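Local coordinates for protein ancestral congerin Con-anc (PDB 3AJZ) that binds beta-galactoside sugars as a reconstructed ancestor of the fish galectins called congerins, at residues I121-A124 and G125-L129. Residues are numbered along the deposited sequence; the frame is centred on the assembly and turned at random.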
loop_
_atom_site.group_PDB
_atom_site.type_symbol
_atom_site.label_atom_id
_atom_site.label_comp_id
_atom_site.label_asym_id
_atom_site.label_seq_id
_atom_site.Cartn_x
_atom_site.Cartn_y
_atom_site.Cartn_z
ATOM N N ILE A 121 6.543 4.881 0.311
ATOM C CA ILE A 121 6.239 5.338 -1.050
ATOM C C ILE A 121 4.894 6.011 -0.994
ATOM O O ILE A 121 3.950 5.475 -0.392
ATOM C CB ILE A 121 6.226 4.187 -2.155
ATOM C CG1 ILE A 121 5.857 4.751 -3.552
ATOM C CG2 ILE A 121 5.372 2.968 -1.711
ATOM C CD1 ILE A 121 4.367 4.801 -3.898
ATOM N N TYR A 122 4.800 7.204 -1.587
ATOM C CA TYR A 122 3.495 7.842 -1.722
ATOM C C TYR A 122 3.252 8.490 -3.069
ATOM O O TYR A 122 4.203 8.883 -3.778
ATOM C CB TYR A 122 3.216 8.836 -0.584
ATOM C CG TYR A 122 4.034 10.102 -0.610
ATOM C CD1 TYR A 122 3.601 11.214 -1.332
ATOM C CD2 TYR A 122 5.211 10.200 0.126
ATOM C CE1 TYR A 122 4.346 12.404 -1.325
ATOM C CE2 TYR A 122 5.961 11.365 0.151
ATOM C CZ TYR A 122 5.535 12.453 -0.583
ATOM O OH TYR A 122 6.260 13.638 -0.549
ATOM N N LEU A 123 1.978 8.554 -3.449
ATOM C CA LEU A 123 1.587 9.196 -4.699
ATOM C C LEU A 123 1.113 10.602 -4.387
ATOM O O LEU A 123 0.493 10.802 -3.359
ATOM C CB LEU A 123 0.441 8.407 -5.371
ATOM C CG LEU A 123 0.403 8.459 -6.895
ATOM C CD1 LEU A 123 1.592 7.632 -7.359
ATOM C CD2 LEU A 123 -0.827 7.850 -7.471
ATOM N N ALA A 124 1.397 11.543 -5.296
ATOM C CA ALA A 124 0.849 12.904 -5.206
ATOM C C ALA A 124 0.312 13.362 -6.549
ATOM O O ALA A 124 0.740 12.883 -7.617
ATOM C CB ALA A 124 1.918 13.890 -4.711
ATOM N N GLY A 125 -0.638 14.287 -6.530
ATOM C CA GLY A 125 -1.089 14.858 -7.786
ATOM C C GLY A 125 -2.331 14.251 -8.411
ATOM O O GLY A 125 -3.304 13.908 -7.706
ATOM N N ASP A 126 -2.359 14.237 -9.732
ATOM C CA ASP A 126 -3.588 14.000 -10.472
ATOM C C ASP A 126 -3.706 12.561 -10.945
ATOM O O ASP A 126 -3.840 12.295 -12.146
ATOM C CB ASP A 126 -3.650 14.939 -11.665
ATOM C CG ASP A 126 -3.557 16.429 -11.260
ATOM O OD1 ASP A 126 -2.969 17.238 -12.026
ATOM O OD2 ASP A 126 -4.039 16.748 -10.143
ATOM N N ALA A 127 -3.662 11.659 -9.955
ATOM C CA ALA A 127 -3.797 10.204 -10.208
ATOM C C ALA A 127 -4.264 9.529 -8.934
ATOM O O ALA A 127 -4.228 10.122 -7.855
ATOM C CB ALA A 127 -2.481 9.596 -10.711
ATOM N N ARG A 128 -4.728 8.284 -9.050
ATOM C CA ARG A 128 -5.057 7.481 -7.867
ATOM C C ARG A 128 -4.321 6.172 -7.939
ATOM O O ARG A 128 -4.238 5.569 -9.012
ATOM C CB ARG A 128 -6.563 7.251 -7.710
ATOM C CG ARG A 128 -7.187 6.271 -8.637
ATOM C CD ARG A 128 -8.686 6.158 -8.348
ATOM N NE ARG A 128 -9.346 5.532 -9.485
ATOM C CZ ARG A 128 -9.763 4.274 -9.518
ATOM N NH1 ARG A 128 -9.621 3.484 -8.451
ATOM N NH2 ARG A 128 -10.322 3.811 -10.629
ATOM N N LEU A 129 -3.727 5.792 -6.820
ATOM C CA LEU A 129 -3.007 4.535 -6.707
ATOM C C LEU A 129 -4.042 3.437 -6.574
ATOM O O LEU A 129 -4.978 3.567 -5.780
ATOM C CB LEU A 129 -2.134 4.574 -5.454
ATOM C CG LEU A 129 -1.225 3.386 -5.101
ATOM C CD1 LEU A 129 0.062 3.848 -4.413
ATOM C CD2 LEU A 129 -1.929 2.364 -4.210
#
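L123 lays its CD2 methyl against the backbone of the returning strand, bridging the space inside the bend. CD2 of L123 comes within 3.6 Å of L129 N and 3.9 Å of R128 C, so one methyl rests over the peptide link between those two residues. The same CD2 meets A127 CB at 4.0 Å and L129 CB at 4.1 Å. A branched, apolar side chain suits this buried place because it can fill the interior between two strands that exchange no hydrogen bonds; small A127 lets the methyl come close. L129 also points inward. Its CG lies anti to the backbone N (chi1 -178°), which carries the branch past L123 toward I121, where the two CD1 methyls, of I121 and L129, meet more loosely at 4.4 Å. Between side chains the contacts are apolar.

At G125, the last residue of strand 117-125, the positive phi (96°) suits a residue without a side chain: a CB here would collide with A124 O. A weak bond from A127 N to G125 O, 3.2 Å long, spans the turn. The CA–CB bonds of D126 and R128 lead away from 121-124, as fits a long charged side chain at the exposed position of R128. OD1 of D126 accepts hydrogen bonds from the backbone N atoms of N29 and R30, tying the turn to the start of strand 30-36; R30 lines the glycan pocket, so the turn braces the backbone at one of its residues.

The chain thus crosses from one sheet of the galectin beta-sandwich to the other, the short segments running at 153° with axes 7.3 Å apart. Strand 117-125 pairs with 30-36 in one sheet, while 127-134 borders 18-24 in the second; I33 and V5 add apolar cover to L123 and L129, respectively.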